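Local coordinates for putative polyprenyl synthetase (PDB 3NF2), which probably acts as a magnesium-dependent prenyltransferase of the FPP/GGPP synthase family, joining isoprenyl diphosphates into longer chains, at residues V19-V24 / F39-A44; V63-V68 / I194-G199; L187-S192 / T208-G213; L227-D232 / K248-V253; Q239-L244 / E287-A292. All coordinates share one frame; numbering follows the deposited sequence.

The five contacts fall into two clusters and an outlier. Interactions 2 and 3 are buried, share helix 173-198 and touch each other; both bring backbones together over a glycine, with a serine hydroxyl as the polar element. Interactions 4 and 5, with centres about 8 Å apart, lie across the chain's centre from interaction 2. They join the end of helix 203-230, the connection after it, the start of helix 251-259 and helix 285-297, mainly by apolar side chains, interaction 4 being buried and interaction 5 only partly so. Helix 203-230 also serves interaction 3 and so spans both clusters. Interaction 1 stands apart, partly buried, where an arginine stacks on a tryptophan beside aliphatic packing.

Interaction 1: V19-V24 / F39-A44; sequences VLRAAV and FGWIDA
L20, R21 and V24 of helix 5-25 meet F39 and W41 of the chain leaving helix 31-38, the backbones staying well apart, with 8.9 Å between the nearest CA atoms, those of R21 and F39. Side chains from both segments bridge the interval, W41 burying the most surface. R21 lies over one face of the W41 indole: CZ stands 3.7 Å from the centroid of the five-membered ring, a cation-pi contact, and the guanidinium lies flat on the indole, the planes nearly parallel at 9°. Bends at chi2 (104°) and chi3 (82°) lay the chain down on the ring, CD resting 3.7 Å from the centroid of the six-membered ring of W41. F39 CB covers the opposite face, so the indole is sandwiched. Two methyls meet its edge: L20 CD2 comes in the ring plane to within 3.7 Å of W41 CH2, and V24 CG1 approaches W41 CZ3 to 3.7 Å. The same L20 methyl also serves F39, meeting it tip to tip and lying over one face of the phenyl ring, offset toward the rim, 3.8 Å from F39 CE1. Behind the pair, F39 reaches N88 of helix 77-98 and W41 touches A36. The turn between the aromatics is a Schellman motif with G40 at positive phi, a helix C-cap that redirects the chain within an almost wholly helical isoprenoid synthase fold.

Interaction 2: V63-V68 / I194-G199; sequences VLSAEV and IGAVLG
S65 carries the polar side of this crossing, its hydroxyl aimed at the backbone of the facing helix, while A66 and A196 lay their methyls beside carbonyl oxygens. With OG anti to the backbone N (chi1 -170°), S65 accepts from A196 N at 3.0 Å, the N-H...O angle being 146°. The hydroxyl also bonds S192 O. It thereby stands between the two ends of a missing helical bond: A196 N and S192 O lie too far apart for the usual i to i-4 pairing, and S65 OG bridges them. Around this bond the packing is between backbone and small side chains. A196 CB sits 3.2 Å from S65 O and 3.4 Å from S65 OG, and A66 CA makes a CH...O contact of 3.4 Å with G195 O. The CA atoms of A66 and G195 are 3.9 Å apart, and the axes of 63-67 and 194-198 approach to 6.3 Å, crossing at -44°. A side chain on G195 would run into A66 N and S65 CB, so glycine permits the close approach. Away from the crossing, V63 and L64 turn to helix 5-25, and V197 to helix 139-165. The chemistry is consistent with a buried serine bridging a locally opened helix turn, its one hydroxyl serving an N-H and a carbonyl that do not pair with each other and joining helices 57-67 and 173-198 in doing so.

Interaction 3: L187-S192 / T208-G213; sequences LLACAS and TLEKYG
L188 is the first residue of 187-192 to touch the partner helix: its CB lies 3.5 Å from G213 O, while the rest of the side chain turns off. A189 follows at the closest point, where its CA and that of G213 are 3.7 Å apart. Its methyl meets both backbone and side chain of E210, 3.3 Å from E210 O and 3.6 Å from E210 CG. A side chain on G213 would collide with L188 O, A189 CA and S192 OG, so the glycine lets the axes of 187-192 and 208-213 come within 7.0 Å, their N-to-C directions 136° apart. S192 follows one turn on. OG, anti to the carbonyl carbon (chi1 -70°), bonds back to L188 O at 2.9 Å, tilted 31° from the carbonyl plane and on the opposite face from S192 N, which shares that oxygen. The same OG rests 3.4 Å from G213 CA and meets the edge of the Y212 ring at CE1, while S192 CB lies 3.4 Å from L209 O. An alanine in place of S192 would probably cost L188 O its second donor, leaving the bond from S192 N, and open a gap beside Y212 CE1 and G213 CA. The pair sits in the helical bundle: L188 and S192 touch L61 of helix 57-67, Y212 OH bonds F332 O on helix 326-339, and E210 salt-bridges R147 of helix 139-165.

Interaction 4: L227-D232 / K248-V253; sequences LGIWGD and KKSLPV
I229 and P252 hold this contact, the isoleucine reaching from the last turn of helix 203-230 to the start of helix 251-259. Its CB points toward the partner and splits into two branches. CG2 turns back on its own segment, 3.7 Å above the plane of the W230 ring and over its centre, with A292 of helix 285-297 also against the side chain. CG1, anti to the carbonyl carbon (chi1 -53°), runs forward beside L244, and with chi2 at 163° the chain continues extended into CD1. This terminal methyl makes all the isoleucine's cross-segment contacts: it lies 3.8 Å from P252 CG, almost as near P252 CB, and somewhat farther from V253 CG2 and S250 OG. The two side chains run past each other in opposite senses. P252 CB also meets the edge of W230, 4.1 Å from W230 CZ3, so the proline sits against both neighbouring side chains. Outside the pair, W230 makes a cation-pi contact with R301, and L251 N bonds D225 OD2. D225 and its preceding aspartate probably belong to the second aspartate-rich motif of this family. The chemistry is almost wholly apolar, with S250 OG only near the I229 methyl, and burial is slight, 127 Å² in all. Between these two segments the contact rests on apolar packing rather than a directional bond, and the polar tie noted, L251 N to D225, runs to a partner outside them.

Interaction 5: Q239-L244 / E287-A292; sequences QTWSDL and EFAARA. With SO4 (sulfate ion), chain G.
A type II beta turn, Q239 to S242, presses W241 onto helix 285-297 against F288, A289 and A292, while L244 fills in just beyond the turn. The indole leans on the helix by one face, A289 CA lying over the six-membered ring of W241. Three methyl or methylene carbons meet the ring at separate points: F288 CB 3.6 Å from W241 CD1, A289 CB 3.6 Å from W241 CZ2, and A292 CB 3.6 Å from W241 CZ3. W241 NE1 bonds E285 OE1, on the same helix. L244 packs beside F288 with CB against the ring, and its CD1 comes 3.4 Å from F288 O. An alanine in place of W241 would probably leave the methyls of A289 and A292 facing a gap and E285 OE1 without its indole mate. On the far side of the turn, Q239 grips a sulfate, probably from the crystallisation liquor, with N on O4 and NE2 on O2, both at 2.9 Å; weaker bonds from each go to O3. E287 O takes R291 N on one face of its carbonyl and R291 NH1 on the other, and R291 NE pairs with D274. The chemistry thus divides by side: hydrophobic packing, aided by the indole N-H bond to E285, holds the turn to the helix, and Q239 meets an anion, which may mark a spot suited to oxyanions.

Interaction 1: V19-V24 / F39-A44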
# COMPACT_ATOMS: atom_id res chain seq x y z
N VAL A 19 -2.03 -5.85 21.02
CA VAL A 19 -0.78 -5.77 20.25
C VAL A 19 -0.96 -4.87 19.01
O VAL A 19 -0.08 -4.05 18.70
CB VAL A 19 -0.27 -7.19 19.86
CG1 VAL A 19 0.98 -7.11 18.99
CG2 VAL A 19 0.04 -7.99 21.12
N LEU A 20 -2.10 -5.01 18.34
CA LEU A 20 -2.42 -4.17 17.19
C LEU A 20 -2.66 -2.71 17.59
O LEU A 20 -2.13 -1.79 16.93
CB LEU A 20 -3.62 -4.73 16.42
CG LEU A 20 -4.23 -3.90 15.27
CD1 LEU A 20 -4.62 -4.79 14.14
CD2 LEU A 20 -5.46 -3.12 15.72
N ARG A 21 -3.43 -2.50 18.66
CA ARG A 21 -3.69 -1.14 19.18
C ARG A 21 -2.39 -0.41 19.54
O ARG A 21 -2.22 0.76 19.17
CB ARG A 21 -4.69 -1.17 20.35
CG ARG A 21 -4.60 0.00 21.32
CD ARG A 21 -5.71 1.02 21.16
NE ARG A 21 -6.95 0.62 21.83
CZ ARG A 21 -7.87 1.47 22.30
NH1 ARG A 21 -8.96 1.00 22.89
NH2 ARG A 21 -7.70 2.78 22.20
N ALA A 22 -1.47 -1.10 20.22
CA ALA A 22 -0.16 -0.54 20.58
C ALA A 22 0.70 -0.22 19.36
O ALA A 22 1.46 0.75 19.38
CB ALA A 22 0.59 -1.44 21.55
N ALA A 23 0.59 -1.02 18.30
CA ALA A 23 1.39 -0.76 17.10
C ALA A 23 0.81 0.41 16.32
O ALA A 23 1.54 1.19 15.73
CB ALA A 23 1.48 -2.01 16.23
N VAL A 24 -0.51 0.54 16.36
CA VAL A 24 -1.21 1.63 15.67
C VAL A 24 -1.00 3.00 16.35
O VAL A 24 -0.80 4.02 15.67
CB VAL A 24 -2.71 1.27 15.53
CG1 VAL A 24 -3.60 2.52 15.45
CG2 VAL A 24 -2.92 0.34 14.34
N PHE A 39 -10.60 2.40 13.54
CA PHE A 39 -10.82 1.27 14.40
C PHE A 39 -11.92 1.49 15.44
O PHE A 39 -12.24 0.58 16.18
CB PHE A 39 -9.51 0.86 15.07
CG PHE A 39 -8.61 0.05 14.20
CD1 PHE A 39 -8.87 -1.30 13.95
CD2 PHE A 39 -7.49 0.64 13.60
CE1 PHE A 39 -8.03 -2.06 13.14
CE2 PHE A 39 -6.64 -0.11 12.79
CZ PHE A 39 -6.90 -1.45 12.56
N GLY A 40 -12.49 2.69 15.49
CA GLY A 40 -13.61 2.99 16.40
C GLY A 40 -13.23 3.34 17.83
O GLY A 40 -14.12 3.48 18.69
N TRP A 41 -11.94 3.52 18.10
CA TRP A 41 -11.47 3.87 19.44
C TRP A 41 -11.71 5.34 19.81
O TRP A 41 -11.79 5.69 21.00
CB TRP A 41 -9.99 3.49 19.64
CG TRP A 41 -9.70 2.05 19.28
CD1 TRP A 41 -10.50 0.96 19.52
CD2 TRP A 41 -8.54 1.55 18.61
NE1 TRP A 41 -9.91 -0.17 19.03
CE2 TRP A 41 -8.70 0.16 18.47
CE3 TRP A 41 -7.38 2.15 18.11
CZ2 TRP A 41 -7.74 -0.66 17.85
CZ3 TRP A 41 -6.42 1.34 17.50
CH2 TRP A 41 -6.61 -0.04 17.37
N ILE A 42 -11.82 6.19 18.79
CA ILE A 42 -12.16 7.60 18.98
C ILE A 42 -13.20 7.97 17.92
O ILE A 42 -13.31 7.27 16.91
CB ILE A 42 -10.94 8.58 18.87
CG1 ILE A 42 -10.33 8.60 17.47
CG2 ILE A 42 -9.85 8.30 19.94
CD1 ILE A 42 -9.24 9.64 17.29
N ASP A 43 -13.96 9.05 18.16
CA ASP A 43 -15.00 9.51 17.22
C ASP A 43 -14.49 10.60 16.28
O ASP A 43 -13.29 10.85 16.21
CB ASP A 43 -16.27 9.94 17.97
CG ASP A 43 -16.04 11.08 18.96
OD1 ASP A 43 -16.47 10.95 20.12
OD2 ASP A 43 -15.42 12.11 18.59
N ALA A 44 -15.41 11.26 15.58
CA ALA A 44 -15.06 12.23 14.52
C ALA A 44 -14.34 13.50 15.01
O ALA A 44 -13.59 14.12 14.26
CB ALA A 44 -16.29 12.60 13.70

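Interaction 2: V63-V68 / I194-G199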
# COMPACT_ATOMS: atom_id res chain seq x y z
N VAL A 63 -3.99 -17.89 15.63
CA VAL A 63 -3.45 -18.44 16.88
C VAL A 63 -3.62 -19.95 16.90
O VAL A 63 -2.71 -20.66 17.34
CB VAL A 63 -3.98 -17.74 18.18
CG1 VAL A 63 -3.56 -16.28 18.23
CG2 VAL A 63 -5.49 -17.85 18.34
N LEU A 64 -4.75 -20.44 16.38
CA LEU A 64 -4.97 -21.86 16.14
C LEU A 64 -3.92 -22.48 15.21
O LEU A 64 -3.45 -23.58 15.45
CB LEU A 64 -6.36 -22.10 15.54
CG LEU A 64 -7.44 -22.80 16.36
CD1 LEU A 64 -8.15 -21.83 17.28
CD2 LEU A 64 -8.44 -23.42 15.40
N SER A 65 -3.58 -21.74 14.16
CA SER A 65 -2.62 -22.19 13.16
C SER A 65 -1.26 -22.53 13.77
O SER A 65 -0.61 -23.47 13.33
CB SER A 65 -2.44 -21.12 12.07
OG SER A 65 -1.68 -21.62 10.98
N ALA A 66 -0.85 -21.76 14.77
CA ALA A 66 0.41 -21.98 15.47
C ALA A 66 0.43 -23.29 16.25
O ALA A 66 1.44 -24.00 16.27
CB ALA A 66 0.73 -20.79 16.38
N GLU A 67 -0.71 -23.63 16.85
CA GLU A 67 -0.87 -24.87 17.63
C GLU A 67 -0.71 -26.17 16.85
O GLU A 67 -0.43 -27.21 17.44
CB GLU A 67 -2.22 -24.88 18.33
CG GLU A 67 -2.38 -23.80 19.37
CD GLU A 67 -3.76 -23.76 19.94
OE1 GLU A 67 -3.91 -24.02 21.15
OE2 GLU A 67 -4.71 -23.47 19.19
N VAL A 68 -0.91 -26.10 15.53
CA VAL A 68 -0.71 -27.22 14.59
C VAL A 68 0.70 -27.83 14.71
O VAL A 68 0.87 -29.05 14.67
CB VAL A 68 -1.01 -26.77 13.12
CG1 VAL A 68 -0.56 -27.80 12.08
CG2 VAL A 68 -2.49 -26.49 12.96
N ILE A 194 -0.72 -18.98 8.61
CA ILE A 194 0.38 -18.10 9.02
C ILE A 194 1.03 -18.44 10.39
O ILE A 194 2.26 -18.44 10.52
CB ILE A 194 0.01 -16.58 8.88
CG1 ILE A 194 1.27 -15.71 8.85
CG2 ILE A 194 -1.03 -16.14 9.95
CD1 ILE A 194 1.00 -14.24 8.56
N GLY A 195 0.20 -18.74 11.39
CA GLY A 195 0.67 -19.18 12.70
C GLY A 195 1.57 -20.41 12.59
O GLY A 195 2.59 -20.49 13.27
N ALA A 196 1.18 -21.34 11.72
CA ALA A 196 1.91 -22.59 11.50
C ALA A 196 3.27 -22.34 10.89
O ALA A 196 4.26 -22.96 11.30
CB ALA A 196 1.10 -23.52 10.61
N VAL A 197 3.31 -21.45 9.90
CA VAL A 197 4.56 -21.02 9.27
C VAL A 197 5.48 -20.37 10.31
O VAL A 197 6.70 -20.59 10.28
CB VAL A 197 4.30 -20.08 8.07
CG1 VAL A 197 5.59 -19.56 7.49
CG2 VAL A 197 3.54 -20.81 6.98
N LEU A 198 4.89 -19.61 11.24
CA LEU A 198 5.64 -18.98 12.33
C LEU A 198 6.15 -20.00 13.36
O LEU A 198 7.16 -19.76 14.03
CB LEU A 198 4.80 -17.89 13.02
CG LEU A 198 4.58 -16.57 12.26
CD1 LEU A 198 3.58 -15.66 12.97
CD2 LEU A 198 5.90 -15.84 12.01
N GLY A 199 5.46 -21.13 13.45
CA GLY A 199 5.85 -22.23 14.34
C GLY A 199 6.75 -23.28 13.70
O GLY A 199 7.00 -24.32 14.30

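Interaction 3: L187-S192 / T208-G213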
# COMPACT_ATOMS: atom_id res chain seq x y z
N LEU A 187 -7.32 -14.19 2.16
CA LEU A 187 -6.90 -13.72 3.48
C LEU A 187 -7.23 -14.72 4.60
O LEU A 187 -6.53 -14.78 5.61
CB LEU A 187 -7.52 -12.35 3.78
CG LEU A 187 -6.96 -11.68 5.04
CD1 LEU A 187 -5.46 -11.40 4.89
CD2 LEU A 187 -7.72 -10.42 5.37
N LEU A 188 -8.31 -15.48 4.43
CA LEU A 188 -8.63 -16.55 5.37
C LEU A 188 -7.67 -17.72 5.21
O LEU A 188 -7.31 -18.36 6.19
CB LEU A 188 -10.09 -16.98 5.25
CG LEU A 188 -11.03 -16.03 6.01
CD1 LEU A 188 -12.46 -16.07 5.49
CD2 LEU A 188 -11.01 -16.31 7.49
N ALA A 189 -7.22 -17.94 3.98
CA ALA A 189 -6.20 -18.93 3.67
C ALA A 189 -4.91 -18.58 4.38
O ALA A 189 -4.26 -19.44 4.97
CB ALA A 189 -5.96 -18.99 2.18
N CYS A 190 -4.56 -17.29 4.32
CA CYS A 190 -3.38 -16.77 4.97
C CYS A 190 -3.51 -16.87 6.49
O CYS A 190 -2.59 -17.32 7.15
CB CYS A 190 -3.09 -15.33 4.56
SG CYS A 190 -1.58 -14.68 5.32
N ALA A 191 -4.65 -16.45 7.03
CA ALA A 191 -4.88 -16.53 8.47
C ALA A 191 -4.81 -17.97 8.98
O ALA A 191 -4.30 -18.22 10.07
CB ALA A 191 -6.22 -15.92 8.82
N SER A 192 -5.30 -18.92 8.17
CA SER A 192 -5.31 -20.33 8.51
C SER A 192 -3.92 -20.97 8.51
O SER A 192 -3.72 -21.99 9.18
CB SER A 192 -6.22 -21.12 7.57
OG SER A 192 -7.58 -20.81 7.81
N THR A 208 -1.51 -26.74 2.58
CA THR A 208 -2.72 -27.46 2.84
C THR A 208 -3.65 -26.69 3.73
O THR A 208 -4.82 -26.65 3.52
CB THR A 208 -2.42 -28.86 3.33
OG1 THR A 208 -1.75 -29.57 2.29
CG2 THR A 208 -3.66 -29.58 3.68
N LEU A 209 -3.09 -26.06 4.72
CA LEU A 209 -3.88 -25.22 5.64
C LEU A 209 -4.44 -24.01 4.92
O LEU A 209 -5.51 -23.52 5.26
CB LEU A 209 -3.02 -24.75 6.82
CG LEU A 209 -2.57 -25.77 7.87
CD1 LEU A 209 -1.27 -25.30 8.47
CD2 LEU A 209 -3.62 -25.95 8.94
N GLU A 210 -3.70 -23.55 3.92
CA GLU A 210 -4.13 -22.51 3.00
C GLU A 210 -5.37 -22.97 2.21
O GLU A 210 -6.34 -22.22 2.08
CB GLU A 210 -2.97 -22.20 2.06
CG GLU A 210 -3.05 -20.92 1.28
CD GLU A 210 -1.73 -20.58 0.62
OE1 GLU A 210 -1.58 -20.84 -0.60
OE2 GLU A 210 -0.83 -20.07 1.33
N LYS A 211 -5.34 -24.20 1.71
CA LYS A 211 -6.48 -24.79 0.99
C LYS A 211 -7.72 -24.90 1.88
O LYS A 211 -8.84 -24.62 1.44
CB LYS A 211 -6.10 -26.14 0.38
CG LYS A 211 -5.24 -26.00 -0.88
CD LYS A 211 -4.45 -27.27 -1.21
CE LYS A 211 -3.59 -27.07 -2.46
NZ LYS A 211 -2.47 -28.05 -2.58
N TYR A 212 -7.52 -25.25 3.15
CA TYR A 212 -8.59 -25.23 4.12
C TYR A 212 -9.18 -23.82 4.26
O TYR A 212 -10.40 -23.64 4.25
CB TYR A 212 -8.09 -25.75 5.48
CG TYR A 212 -8.90 -25.26 6.66
CD1 TYR A 212 -8.50 -24.14 7.39
CD2 TYR A 212 -10.06 -25.91 7.04
CE1 TYR A 212 -9.26 -23.67 8.45
CE2 TYR A 212 -10.83 -25.46 8.12
CZ TYR A 212 -10.42 -24.34 8.83
OH TYR A 212 -11.17 -23.88 9.91
N GLY A 213 -8.29 -22.82 4.39
CA GLY A 213 -8.72 -21.47 4.72
C GLY A 213 -9.42 -20.79 3.56
O GLY A 213 -10.42 -20.11 3.76

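Interaction 4: L227-D232 / K248-V253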
# COMPACT_ATOMS: atom_id res chain seq x y z
N LEU A 227 -26.95 -13.89 3.58
CA LEU A 227 -27.39 -12.98 4.64
C LEU A 227 -27.52 -11.54 4.16
O LEU A 227 -28.31 -10.78 4.71
CB LEU A 227 -26.44 -13.03 5.85
CG LEU A 227 -26.11 -14.31 6.63
CD1 LEU A 227 -25.27 -13.98 7.87
CD2 LEU A 227 -27.35 -15.15 7.02
N GLY A 228 -26.72 -11.15 3.16
CA GLY A 228 -26.83 -9.80 2.58
C GLY A 228 -28.19 -9.54 1.93
O GLY A 228 -28.69 -8.41 1.94
N ILE A 229 -28.80 -10.58 1.37
CA ILE A 229 -30.16 -10.45 0.86
C ILE A 229 -31.24 -10.87 1.88
O ILE A 229 -32.05 -10.06 2.28
CB ILE A 229 -30.36 -11.20 -0.47
CG1 ILE A 229 -29.30 -10.76 -1.50
CG2 ILE A 229 -31.79 -10.97 -1.00
CD1 ILE A 229 -29.15 -11.71 -2.68
N TRP A 230 -31.24 -12.13 2.31
CA TRP A 230 -32.36 -12.63 3.13
C TRP A 230 -32.23 -12.52 4.65
O TRP A 230 -33.07 -13.04 5.37
CB TRP A 230 -32.70 -14.07 2.75
CG TRP A 230 -33.25 -14.15 1.38
CD1 TRP A 230 -34.54 -13.90 1.00
CD2 TRP A 230 -32.54 -14.49 0.19
NE1 TRP A 230 -34.67 -14.07 -0.36
CE2 TRP A 230 -33.46 -14.43 -0.88
CE3 TRP A 230 -31.20 -14.83 -0.08
CZ2 TRP A 230 -33.10 -14.72 -2.20
CZ3 TRP A 230 -30.84 -15.12 -1.39
CH2 TRP A 230 -31.79 -15.05 -2.43
N GLY A 231 -31.20 -11.82 5.11
CA GLY A 231 -30.93 -11.68 6.54
C GLY A 231 -31.90 -10.77 7.26
O GLY A 231 -32.31 -9.74 6.72
N ASP A 232 -32.25 -11.15 8.49
CA ASP A 232 -33.15 -10.40 9.34
C ASP A 232 -32.37 -9.26 10.01
O ASP A 232 -31.31 -9.52 10.57
CB ASP A 232 -33.76 -11.34 10.38
CG ASP A 232 -34.72 -10.65 11.35
OD1 ASP A 232 -35.49 -9.76 10.92
OD2 ASP A 232 -34.71 -11.02 12.54
N LYS A 248 -25.26 -5.09 -5.42
CA LYS A 248 -24.15 -6.00 -5.52
C LYS A 248 -24.43 -7.19 -6.40
O LYS A 248 -25.51 -7.69 -6.44
CB LYS A 248 -23.73 -6.48 -4.14
CG LYS A 248 -22.81 -5.55 -3.45
CD LYS A 248 -22.61 -5.90 -2.00
CE LYS A 248 -21.74 -4.86 -1.30
NZ LYS A 248 -20.29 -5.05 -1.55
N LYS A 249 -23.45 -7.62 -7.12
CA LYS A 249 -23.59 -8.84 -7.84
C LYS A 249 -23.00 -9.99 -7.07
O LYS A 249 -21.97 -10.51 -7.41
CB LYS A 249 -23.00 -8.69 -9.22
CG LYS A 249 -23.78 -7.69 -10.03
CD LYS A 249 -23.95 -8.12 -11.47
CE LYS A 249 -25.18 -7.52 -12.07
NZ LYS A 249 -25.26 -6.10 -11.74
N SER A 250 -23.69 -10.39 -6.03
CA SER A 250 -23.29 -11.49 -5.18
C SER A 250 -23.68 -12.77 -5.82
O SER A 250 -24.36 -12.78 -6.80
CB SER A 250 -23.96 -11.39 -3.84
OG SER A 250 -25.28 -10.98 -4.02
N LEU A 251 -23.25 -13.86 -5.23
CA LEU A 251 -23.44 -15.14 -5.82
C LEU A 251 -24.89 -15.48 -6.07
O LEU A 251 -25.20 -16.01 -7.09
CB LEU A 251 -22.83 -16.19 -4.94
CG LEU A 251 -21.40 -16.49 -5.27
CD1 LEU A 251 -20.84 -17.45 -4.31
CD2 LEU A 251 -21.30 -17.03 -6.63
N PRO A 252 -25.80 -15.19 -5.17
CA PRO A 252 -27.19 -15.52 -5.53
C PRO A 252 -27.68 -14.77 -6.78
O PRO A 252 -28.31 -15.38 -7.66
CB PRO A 252 -28.01 -15.10 -4.30
CG PRO A 252 -27.05 -14.87 -3.21
CD PRO A 252 -25.70 -14.63 -3.81
N VAL A 253 -27.38 -13.47 -6.84
CA VAL A 253 -27.75 -12.62 -7.98
C VAL A 253 -27.20 -13.19 -9.27
O VAL A 253 -27.93 -13.41 -10.24
CB VAL A 253 -27.19 -11.19 -7.80
CG1 VAL A 253 -27.58 -10.30 -8.98
CG2 VAL A 253 -27.68 -10.59 -6.51

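Interaction 5: Q239-L244 / E287-A292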
# COMPACT_ATOMS: atom_id res chain seq x y z
N GLN A 239 -30.16 -3.01 6.95
CA GLN A 239 -31.53 -2.91 6.42
C GLN A 239 -31.96 -4.21 5.72
O GLN A 239 -31.12 -5.07 5.42
CB GLN A 239 -31.63 -1.76 5.41
CG GLN A 239 -31.12 -0.41 5.87
CD GLN A 239 -31.18 0.63 4.75
OE1 GLN A 239 -32.26 1.03 4.31
NE2 GLN A 239 -30.01 1.06 4.27
N THR A 240 -33.27 -4.35 5.47
CA THR A 240 -33.77 -5.47 4.67
C THR A 240 -33.19 -5.41 3.25
O THR A 240 -33.06 -4.32 2.68
CB THR A 240 -35.33 -5.51 4.58
OG1 THR A 240 -35.83 -4.27 4.04
CG2 THR A 240 -35.97 -5.76 5.94
N TRP A 241 -32.84 -6.57 2.70
CA TRP A 241 -32.29 -6.73 1.35
C TRP A 241 -31.11 -5.77 1.08
O TRP A 241 -31.02 -5.20 -0.01
CB TRP A 241 -33.39 -6.58 0.26
CG TRP A 241 -34.78 -6.90 0.74
CD1 TRP A 241 -35.73 -6.00 1.13
CD2 TRP A 241 -35.36 -8.20 0.90
NE1 TRP A 241 -36.87 -6.66 1.53
CE2 TRP A 241 -36.67 -8.01 1.40
CE3 TRP A 241 -34.91 -9.51 0.67
CZ2 TRP A 241 -37.54 -9.08 1.67
CZ3 TRP A 241 -35.77 -10.58 0.95
CH2 TRP A 241 -37.07 -10.35 1.43
N SER A 242 -30.23 -5.61 2.07
CA SER A 242 -29.19 -4.57 2.06
C SER A 242 -28.28 -4.62 0.84
O SER A 242 -28.03 -3.59 0.22
CB SER A 242 -28.36 -4.59 3.36
OG SER A 242 -27.30 -5.55 3.29
N ASP A 243 -27.82 -5.82 0.48
CA ASP A 243 -27.01 -5.99 -0.73
C ASP A 243 -27.74 -5.63 -2.02
O ASP A 243 -27.11 -5.24 -3.01
CB ASP A 243 -26.49 -7.42 -0.85
CG ASP A 243 -25.31 -7.70 0.06
OD1 ASP A 243 -24.93 -6.83 0.87
OD2 ASP A 243 -24.75 -8.81 -0.05
N LEU A 244 -29.07 -5.77 -2.04
CA LEU A 244 -29.83 -5.40 -3.23
C LEU A 244 -30.02 -3.89 -3.34
O LEU A 244 -30.12 -3.37 -4.45
CB LEU A 244 -31.18 -6.12 -3.29
CG LEU A 244 -31.18 -7.66 -3.30
CD1 LEU A 244 -32.59 -8.20 -3.49
CD2 LEU A 244 -30.24 -8.24 -4.34
N GLU A 287 -40.19 -3.69 -3.59
CA GLU A 287 -39.48 -3.81 -4.87
C GLU A 287 -38.20 -4.61 -4.70
O GLU A 287 -37.85 -5.42 -5.57
CB GLU A 287 -39.17 -2.43 -5.46
CG GLU A 287 -40.41 -1.63 -5.88
CD GLU A 287 -40.05 -0.26 -6.41
OE1 GLU A 287 -40.32 0.73 -5.70
OE2 GLU A 287 -39.48 -0.18 -7.53
N PHE A 288 -37.50 -4.40 -3.59
CA PHE A 288 -36.32 -5.22 -3.29
C PHE A 288 -36.68 -6.66 -2.94
O PHE A 288 -35.94 -7.59 -3.27
CB PHE A 288 -35.44 -4.58 -2.21
CG PHE A 288 -34.73 -3.34 -2.68
CD1 PHE A 288 -33.80 -3.40 -3.72
CD2 PHE A 288 -34.99 -2.11 -2.08
CE1 PHE A 288 -33.15 -2.24 -4.16
CE2 PHE A 288 -34.35 -0.96 -2.51
CZ PHE A 288 -33.42 -1.02 -3.55
N ALA A 289 -37.84 -6.83 -2.29
CA ALA A 289 -38.39 -8.16 -2.05
C ALA A 289 -38.70 -8.87 -3.37
O ALA A 289 -38.30 -10.03 -3.55
CB ALA A 289 -39.62 -8.09 -1.16
N ALA A 290 -39.37 -8.18 -4.30
CA ALA A 290 -39.66 -8.77 -5.62
C ALA A 290 -38.41 -9.33 -6.31
O ALA A 290 -38.46 -10.40 -6.92
CB ALA A 290 -40.35 -7.77 -6.53
N ARG A 291 -37.29 -8.60 -6.22
CA ARG A 291 -36.03 -9.03 -6.87
C ARG A 291 -35.41 -10.24 -6.18
O ARG A 291 -34.83 -11.11 -6.83
CB ARG A 291 -35.02 -7.88 -6.92
CG ARG A 291 -35.29 -6.86 -8.03
CD ARG A 291 -35.13 -5.42 -7.54
NE ARG A 291 -35.50 -4.44 -8.55
CZ ARG A 291 -36.74 -3.97 -8.75
NH1 ARG A 291 -37.76 -4.40 -8.02
NH2 ARG A 291 -36.96 -3.06 -9.69
N ALA A 292 -35.53 -10.28 -4.85
CA ALA A 292 -35.11 -11.41 -4.04
C ALA A 292 -35.94 -12.64 -4.39
O ALA A 292 -35.39 -13.71 -4.70
CB ALA A 292 -35.27 -11.07 -2.57
S SO4 G . -27.33 -0.70 6.05
O1 SO4 G . -25.90 -0.98 6.20
O2 SO4 G . -27.57 0.74 5.87
O3 SO4 G . -27.83 -1.48 4.90
O4 SO4 G . -28.04 -1.07 7.27